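Local coordinates for protein phosphodiesterase (Pseudomonas aeruginosa, PDB 4G75) that is a colicin M-like bacteriocin that binds magnesium and probably kills related bacteria by hydrolysing lipid-linked peptidoglycan precursors, at residues A[57-62]-A[66-71]; A[87-92]-A[151-156]. All coordinates share one frame; numbering follows the deposited sequence.

In the fold
After helices 18-24 and 34-49, helix 55-65 runs into the turn that follows it, and interaction 1 folds that turn back onto the helix, closing a loop of only three intervening residues. The chain then enters helix 81-102, whose segment 87-92 waits for the far longer closure of interaction 2, 58 residues later, at the end of helix 143-153. The two contacts lie in series, neither nested nor crossed, with centres about 18 Å apart. They meet through the packing of Leu58 and Leu61 against Asp88, which joins helix 55-65 to helix 81-102. Interaction 2 carries the connection on to helix 143-153, within the colicin M family region.

Interaction 1 (A[57-62]-A[66-71]); sequences PLLALW and ANWGTT
Trp68 reaches back from the turn after helix 55-65 to lay its indole against Trp62 and Leu59. With CG anti to its own carbonyl carbon (chi1 -76°), the side chain leaves CB in the direction of the helix. Beyond CB and CG, Trp68 NE1 comes beside the indole nitrogen of Trp62, and both NE1 groups donate to the same acceptor, Glu264 OE1, so one carboxylate oxygen holds the two rings together. Next along the ring, Trp68 CE2 lies 3.5 Å from Trp62 CD1, and Trp68 CZ2 makes the closest approach, 3.3 Å from that same carbon. At the far end, Trp68 CH2 and CZ3 rest on the methyl CD2 of Leu59, CH2 at 4.1 Å, so the branched end of the leucine lies against the far end of the flat indole. The two tryptophan planes are inclined at 73°, with Trp62 CD1 standing above the rim of the Trp68 ring.

The backbone explains how the chain can return so soon. Ala66 N donates to Trp62 O over 2.7 Å in an almost straight bond (167°), a final helical turn. Asn67 then takes positive phi and completes a Schellman motif, a backbone shape that asparagine tolerates better than most residues. Ala66 suits the bend because its single methyl takes little room, CB lying 3.6 Å from Trp62 NE1.

Arg260 adds a cation-pi contact to Trp68. Helix 255-264 thus lies against this side of helix 55-65, with Leu59 and Trp62 both touching its Leu261, while Leu58 and Leu61 face helices 34-49 and 81-102.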
ATOM      1  N   PRO A  57      -9.953  10.661  -3.316  1.00  7.75           N
ATOM      2  CA  PRO A  57     -10.479  11.290  -2.096  1.00  6.75           C
ATOM      3  C   PRO A  57      -9.451  12.185  -1.403  1.00 12.72           C
ATOM      4  O   PRO A  57      -9.808  13.266  -0.940  1.00 11.57           O
ATOM      5  CB  PRO A  57     -10.831  10.104  -1.188  1.00 10.52           C
ATOM      6  CG  PRO A  57     -10.801   8.893  -2.061  1.00 15.85           C
ATOM      7  CD  PRO A  57      -9.986   9.187  -3.263  1.00 10.53           C
ATOM      8  N   LEU A  58      -8.194  11.745  -1.331  1.00  8.76           N
ATOM      9  CA  LEU A  58      -7.165  12.541  -0.681  1.00  8.37           C
ATOM     10  C   LEU A  58      -6.828  13.785  -1.491  1.00  8.00           C
ATOM     11  O   LEU A  58      -6.643  14.864  -0.933  1.00  7.78           O
ATOM     12  CB  LEU A  58      -5.905  11.711  -0.427  1.00 10.24           C
ATOM     13  CG  LEU A  58      -6.019  10.646   0.661  1.00  8.94           C
ATOM     14  CD1 LEU A  58      -4.710   9.864   0.736  1.00  8.24           C
ATOM     15  CD2 LEU A  58      -6.330  11.287   2.002  1.00  6.86           C
ATOM     16  N   LEU A  59      -6.772  13.636  -2.810  1.00  9.41           N
ATOM     17  CA  LEU A  59      -6.465  14.766  -3.676  1.00 16.03           C
ATOM     18  C   LEU A  59      -7.548  15.835  -3.599  1.00 11.84           C
ATOM     19  O   LEU A  59      -7.258  17.031  -3.621  1.00 11.33           O
ATOM     20  CB  LEU A  59      -6.266  14.301  -5.119  1.00  9.39           C
ATOM     21  CG  LEU A  59      -4.911  13.646  -5.394  1.00  9.87           C
ATOM     22  CD1 LEU A  59      -4.918  12.997  -6.761  1.00 13.00           C
ATOM     23  CD2 LEU A  59      -3.780  14.656  -5.270  1.00 11.46           C
ATOM     24  N   ALA A  60      -8.798  15.407  -3.500  1.00  9.78           N
ATOM     25  CA  ALA A  60      -9.894  16.360  -3.419  1.00  9.30           C
ATOM     26  C   ALA A  60      -9.775  17.193  -2.146  1.00 12.23           C
ATOM     27  O   ALA A  60      -9.990  18.403  -2.166  1.00 13.57           O
ATOM     28  CB  ALA A  60     -11.234  15.642  -3.480  1.00 11.65           C
ATOM     29  N   LEU A  61      -9.432  16.541  -1.041  1.00 11.44           N
ATOM     30  CA  LEU A  61      -9.248  17.240   0.220  1.00  8.09           C
ATOM     31  C   LEU A  61      -8.089  18.222   0.110  1.00 16.84           C
ATOM     32  O   LEU A  61      -8.229  19.399   0.443  1.00 12.35           O
ATOM     33  CB  LEU A  61      -8.978  16.247   1.357  1.00 10.83           C
ATOM     34  CG  LEU A  61     -10.153  15.310   1.643  1.00  7.10           C
ATOM     35  CD1 LEU A  61      -9.790  14.284   2.702  1.00  8.16           C
ATOM     36  CD2 LEU A  61     -11.378  16.115   2.064  1.00 10.93           C
ATOM     37  N   TRP A  62      -6.949  17.734  -0.370  1.00  9.42           N
ATOM     38  CA  TRP A  62      -5.755  18.568  -0.470  1.00 10.12           C
ATOM     39  C   TRP A  62      -5.964  19.748  -1.403  1.00 12.92           C
ATOM     40  O   TRP A  62      -5.568  20.873  -1.087  1.00 11.21           O
ATOM     41  CB  TRP A  62      -4.535  17.759  -0.931  1.00  8.63           C
ATOM     42  CG  TRP A  62      -3.272  18.566  -0.863  1.00  6.07           C
ATOM     43  CD1 TRP A  62      -2.700  19.296  -1.872  1.00 12.45           C
ATOM     44  CD2 TRP A  62      -2.444  18.761   0.290  1.00  9.83           C
ATOM     45  NE1 TRP A  62      -1.560  19.915  -1.419  1.00 12.74           N
ATOM     46  CE2 TRP A  62      -1.379  19.601  -0.097  1.00 15.83           C
ATOM     47  CE3 TRP A  62      -2.492  18.293   1.608  1.00  9.25           C
ATOM     48  CZ2 TRP A  62      -0.374  19.985   0.786  1.00 13.88           C
ATOM     49  CZ3 TRP A  62      -1.490  18.678   2.486  1.00 17.83           C
ATOM     50  CH2 TRP A  62      -0.446  19.516   2.069  1.00 18.57           C
ATOM     51  N   ALA A  66      -5.169  23.359  -0.104  1.00 13.99           N
ATOM     52  CA  ALA A  66      -4.078  24.134  -0.696  1.00 15.56           C
ATOM     53  C   ALA A  66      -4.542  25.081  -1.800  1.00 17.63           C
ATOM     54  O   ALA A  66      -3.719  25.718  -2.457  1.00 22.34           O
ATOM     55  CB  ALA A  66      -2.983  23.209  -1.214  1.00 10.25           C
ATOM     56  N   ASN A  67      -5.853  25.167  -2.003  1.00 14.93           N
ATOM     57  CA  ASN A  67      -6.413  26.081  -2.995  1.00 19.87           C
ATOM     58  C   ASN A  67      -5.830  25.877  -4.386  1.00 29.44           C
ATOM     59  O   ASN A  67      -5.353  26.822  -5.020  1.00 19.62           O
ATOM     60  CB  ASN A  67      -6.205  27.531  -2.559  1.00 18.45           C
ATOM     61  CG  ASN A  67      -6.897  27.847  -1.253  1.00 48.27           C
ATOM     62  OD1 ASN A  67      -6.273  28.331  -0.307  1.00 53.54           O
ATOM     63  ND2 ASN A  67      -8.193  27.563  -1.188  1.00 38.72           N
ATOM     64  N   TRP A  68      -5.864  24.639  -4.863  1.00 13.07           N
ATOM     65  CA  TRP A  68      -5.390  24.347  -6.203  1.00 16.21           C
ATOM     66  C   TRP A  68      -6.373  24.885  -7.224  1.00 18.12           C
ATOM     67  O   TRP A  68      -5.994  25.215  -8.341  1.00 14.77           O
ATOM     68  CB  TRP A  68      -5.252  22.841  -6.407  1.00 16.69           C
ATOM     69  CG  TRP A  68      -4.056  22.227  -5.761  1.00 13.18           C
ATOM     70  CD1 TRP A  68      -3.188  22.819  -4.892  1.00 16.97           C
ATOM     71  CD2 TRP A  68      -3.626  20.873  -5.903  1.00 13.63           C
ATOM     72  NE1 TRP A  68      -2.225  21.917  -4.500  1.00 14.50           N
ATOM     73  CE2 TRP A  68      -2.474  20.714  -5.109  1.00 16.61           C
ATOM     74  CE3 TRP A  68      -4.099  19.781  -6.634  1.00 14.33           C
ATOM     75  CZ2 TRP A  68      -1.787  19.503  -5.022  1.00 13.32           C
ATOM     76  CZ3 TRP A  68      -3.411  18.582  -6.555  1.00 13.48           C
ATOM     77  CH2 TRP A  68      -2.270  18.454  -5.752  1.00  8.37           C
ATOM     78  N   GLY A  69      -7.642  24.956  -6.833  1.00 17.61           N
ATOM     79  CA  GLY A  69      -8.697  25.365  -7.741  1.00 24.13           C
ATOM     80  C   GLY A  69      -8.934  24.341  -8.836  1.00 39.09           C
ATOM     81  O   GLY A  69      -9.453  24.666  -9.900  1.00 22.84           O
ATOM     82  N   THR A  70      -8.549  23.097  -8.572  1.00 18.84           N
ATOM     83  CA  THR A  70      -8.698  22.019  -9.540  1.00 14.90           C
ATOM     84  C   THR A  70      -9.880  21.116  -9.194  1.00 25.67           C
ATOM     85  O   THR A  70     -10.639  21.402  -8.265  1.00 19.25           O
ATOM     86  CB  THR A  70      -7.413  21.173  -9.618  1.00 23.72           C
ATOM     87  OG1 THR A  70      -6.979  20.848  -8.291  1.00 20.32           O
ATOM     88  CG2 THR A  70      -6.314  21.954 -10.318  1.00 16.83           C
ATOM     89  N   THR A  71     -10.031  20.020  -9.935  1.00 23.28           N
ATOM     90  CA  THR A  71     -11.185  19.139  -9.765  1.00 16.73           C
ATOM     91  C   THR A  71     -11.235  18.516  -8.373  1.00 22.93           C
ATOM     92  O   THR A  71     -10.202  18.180  -7.793  1.00 14.46           O
ATOM     93  CB  THR A  71     -11.210  18.010 -10.820  1.00 14.73           C
ATOM     94  OG1 THR A  71     -12.446  17.287 -10.728  1.00 13.79           O
ATOM     95  CG2 THR A  71     -10.050  17.045 -10.605  1.00 25.33           C
TER

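Interaction 2 (A[87-92]-A[151-156]); sequences WDIFDL and YLTGKG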
ATOM      1  N   TRP A  87      -7.215  13.420   9.497  1.00  7.09           N
ATOM      2  CA  TRP A  87      -7.820  12.236  10.106  1.00  6.05           C
ATOM      3  C   TRP A  87      -7.795  10.993   9.210  1.00  6.43           C
ATOM      4  O   TRP A  87      -7.653   9.891   9.712  1.00  6.47           O
ATOM      5  CB  TRP A  87      -9.247  12.519  10.609  1.00  7.64           C
ATOM      6  CG  TRP A  87      -9.287  13.181  11.959  1.00  5.29           C
ATOM      7  CD1 TRP A  87      -9.857  14.382  12.265  1.00 12.75           C
ATOM      8  CD2 TRP A  87      -8.733  12.676  13.182  1.00  9.19           C
ATOM      9  NE1 TRP A  87      -9.697  14.655  13.604  1.00 15.76           N
ATOM     10  CE2 TRP A  87      -9.010  13.623  14.189  1.00 15.56           C
ATOM     11  CE3 TRP A  87      -8.033  11.515  13.523  1.00  8.78           C
ATOM     12  CZ2 TRP A  87      -8.613  13.445  15.512  1.00 17.25           C
ATOM     13  CZ3 TRP A  87      -7.640  11.337  14.843  1.00 10.97           C
ATOM     14  CH2 TRP A  87      -7.927  12.302  15.819  1.00 16.22           C
ATOM     15  N   ASP A  88      -7.935  11.166   7.898  1.00  7.01           N
ATOM     16  CA  ASP A  88      -7.830  10.037   6.976  1.00  5.90           C
ATOM     17  C   ASP A  88      -6.398   9.490   6.993  1.00  6.08           C
ATOM     18  O   ASP A  88      -6.180   8.279   6.929  1.00  9.04           O
ATOM     19  CB  ASP A  88      -8.217  10.439   5.546  1.00  9.12           C
ATOM     20  CG  ASP A  88      -9.720  10.376   5.288  1.00  9.36           C
ATOM     21  OD1 ASP A  88     -10.520  10.245   6.252  1.00 10.44           O
ATOM     22  OD2 ASP A  88     -10.101  10.471   4.099  1.00  8.90           O
ATOM     23  N   ILE A  89      -5.419  10.389   7.077  1.00  7.76           N
ATOM     24  CA  ILE A  89      -4.023   9.963   7.161  1.00 10.37           C
ATOM     25  C   ILE A  89      -3.796   9.161   8.447  1.00  8.47           C
ATOM     26  O   ILE A  89      -3.012   8.216   8.477  1.00 10.74           O
ATOM     27  CB  ILE A  89      -3.057  11.167   7.048  1.00  6.73           C
ATOM     28  CG1 ILE A  89      -3.097  11.741   5.629  1.00  6.10           C
ATOM     29  CG2 ILE A  89      -1.619  10.769   7.410  1.00  6.60           C
ATOM     30  CD1 ILE A  89      -2.764  10.742   4.548  1.00  9.91           C
ATOM     31  N   PHE A  90      -4.523   9.510   9.501  1.00  8.23           N
ATOM     32  CA  PHE A  90      -4.480   8.739  10.740  1.00 11.60           C
ATOM     33  C   PHE A  90      -5.182   7.389  10.589  1.00  5.67           C
ATOM     34  O   PHE A  90      -4.665   6.368  11.022  1.00  9.68           O
ATOM     35  CB  PHE A  90      -5.123   9.547  11.877  1.00 10.96           C
ATOM     36  CG  PHE A  90      -5.050   8.886  13.235  1.00  5.99           C
ATOM     37  CD1 PHE A  90      -3.876   8.908  13.975  1.00 11.42           C
ATOM     38  CD2 PHE A  90      -6.174   8.292  13.795  1.00  9.30           C
ATOM     39  CE1 PHE A  90      -3.816   8.324  15.242  1.00  9.93           C
ATOM     40  CE2 PHE A  90      -6.120   7.710  15.058  1.00  8.99           C
ATOM     41  CZ  PHE A  90      -4.937   7.719  15.779  1.00 11.34           C
ATOM     42  N   ASP A  91      -6.359   7.391   9.971  1.00  6.59           N
ATOM     43  CA  ASP A  91      -7.222   6.211   9.941  1.00  8.53           C
ATOM     44  C   ASP A  91      -6.770   5.134   8.965  1.00  9.41           C
ATOM     45  O   ASP A  91      -6.850   3.939   9.269  1.00  6.02           O
ATOM     46  CB  ASP A  91      -8.660   6.603   9.599  1.00  5.44           C
ATOM     47  CG  ASP A  91      -9.369   7.286  10.751  1.00  4.25           C
ATOM     48  OD1 ASP A  91      -8.894   7.161  11.900  1.00  9.21           O
ATOM     49  OD2 ASP A  91     -10.402   7.942  10.500  1.00  7.50           O
ATOM     50  N   LEU A  92      -6.316   5.556   7.790  1.00  8.88           N
ATOM     51  CA  LEU A  92      -5.956   4.611   6.740  1.00  8.69           C
ATOM     52  C   LEU A  92      -4.910   3.552   7.146  1.00  9.10           C
ATOM     53  O   LEU A  92      -5.089   2.369   6.859  1.00  6.76           O
ATOM     54  CB  LEU A  92      -5.569   5.347   5.450  1.00  7.58           C
ATOM     55  CG  LEU A  92      -6.772   5.907   4.673  1.00  8.54           C
ATOM     56  CD1 LEU A  92      -6.343   7.018   3.722  1.00  9.70           C
ATOM     57  CD2 LEU A  92      -7.525   4.797   3.928  1.00  9.19           C
ATOM     58  N   TYR A 151       4.779   7.656   5.260  1.00  6.89           N
ATOM     59  CA  TYR A 151       5.726   8.622   4.716  1.00  6.29           C
ATOM     60  C   TYR A 151       5.533   9.977   5.412  1.00 10.26           C
ATOM     61  O   TYR A 151       6.501  10.643   5.808  1.00  7.26           O
ATOM     62  CB  TYR A 151       5.485   8.725   3.208  1.00  9.79           C
ATOM     63  CG  TYR A 151       6.316   9.735   2.460  1.00  8.67           C
ATOM     64  CD1 TYR A 151       7.710   9.681   2.482  1.00  9.81           C
ATOM     65  CD2 TYR A 151       5.709  10.711   1.682  1.00 10.05           C
ATOM     66  CE1 TYR A 151       8.468  10.603   1.774  1.00 11.15           C
ATOM     67  CE2 TYR A 151       6.460  11.633   0.967  1.00 12.38           C
ATOM     68  CZ  TYR A 151       7.833  11.574   1.018  1.00 13.01           C
ATOM     69  OH  TYR A 151       8.576  12.488   0.305  1.00 15.30           O
ATOM     70  N   LEU A 152       4.273  10.364   5.592  1.00  6.19           N
ATOM     71  CA  LEU A 152       3.949  11.659   6.188  1.00  7.91           C
ATOM     72  C   LEU A 152       4.189  11.738   7.693  1.00 13.33           C
ATOM     73  O   LEU A 152       4.557  12.795   8.208  1.00 10.81           O
ATOM     74  CB  LEU A 152       2.486  12.035   5.906  1.00  5.32           C
ATOM     75  CG  LEU A 152       2.047  12.092   4.443  1.00 11.02           C
ATOM     76  CD1 LEU A 152       0.667  12.739   4.331  1.00 10.77           C
ATOM     77  CD2 LEU A 152       3.053  12.835   3.590  1.00 14.65           C
ATOM     78  N   THR A 153       3.986  10.626   8.397  1.00  9.40           N
ATOM     79  CA  THR A 153       3.917  10.669   9.854  1.00  7.89           C
ATOM     80  C   THR A 153       4.714   9.597  10.601  1.00 10.93           C
ATOM     81  O   THR A 153       4.794   9.633  11.830  1.00 11.19           O
ATOM     82  CB  THR A 153       2.445  10.575  10.337  1.00  8.18           C
ATOM     83  OG1 THR A 153       1.878   9.334   9.892  1.00 11.59           O
ATOM     84  CG2 THR A 153       1.622  11.734   9.786  1.00 11.40           C
ATOM     85  N   GLY A 154       5.286   8.639   9.878  1.00  9.96           N
ATOM     86  CA  GLY A 154       5.986   7.535  10.518  1.00  8.67           C
ATOM     87  C   GLY A 154       7.390   7.860  11.012  1.00  9.44           C
ATOM     88  O   GLY A 154       8.002   7.068  11.723  1.00 11.07           O
ATOM     89  N   LYS A 155       7.897   9.029  10.636  1.00  6.26           N
ATOM     90  CA  LYS A 155       9.202   9.499  11.113  1.00  9.16           C
ATOM     91  C   LYS A 155      10.325   8.493  10.870  1.00 10.05           C
ATOM     92  O   LYS A 155      11.170   8.272  11.740  1.00 17.75           O
ATOM     93  CB  LYS A 155       9.136   9.864  12.596  1.00 14.70           C
ATOM     94  CG  LYS A 155       8.212  11.035  12.885  1.00  9.66           C
ATOM     95  CD  LYS A 155       8.362  11.522  14.328  1.00 25.15           C
ATOM     96  CE  LYS A 155       7.759  12.904  14.502  1.00 27.89           C
ATOM     97  NZ  LYS A 155       7.730  13.326  15.925  1.00 37.62           N
ATOM     98  N   GLY A 156      10.320   7.876   9.694  1.00  9.51           N
ATOM     99  CA  GLY A 156      11.455   7.084   9.256  1.00  7.29           C
ATOM    100  C   GLY A 156      11.427   5.623   9.674  1.00 14.79           C
ATOM    101  O   GLY A 156      12.294   4.850   9.274  1.00 10.17           O
TER
HETATM  102  O   HOH W   1      -0.541   7.889  10.080  1.00 17.19           O
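Ile89 meets Leu152 and Thr153 with its two branches, one for each partner. Its CG1 branch lies anti to the carbonyl carbon (chi1 -69°), and the second torsion folds CD1 back instead of extending it, so both CG1 and CD1 press on one methyl: Ile89 CD1 is 4.0 Å from Leu152 CD1, and Ile89 CG1 is 4.1 Å from Leu152 CD1. The leucine presents that methyl because its CD1 continues the chain nearly straight from CA (chi2 -169°). The two side chains cross at about a right angle and touch through methyl and methylene groups alone. The other isoleucine branch, CG2, meets the methyl of Thr153, with Ile89 CG2 4.1 Å from Thr153 CG2. Beta-branching therefore lets a single residue cover two successive positions of the facing helix.

This is helix-to-helix packing, between the middle of helix 81-102 and the last turn of helix 143-153. It lies in a buried part of the fold away from the magnesium site. Ile89 also rests on Ala149, one turn before Thr153 on the same helix, where a small residue takes little room between the helices.

Thr153 uses both branches of its side chain. Its OG1 sits between the backbone N and the carbonyl carbon (chi1 61°), from where it hydrogen-bonds Ala149 O on its own helix and leaves CG2 for Ile89. The hydroxyl also accepts from a water 2.8 Å from Thr153 OG1, and this same water donates to Ile89 O at 3.0 Å, bridging the two helices beside their apolar contact.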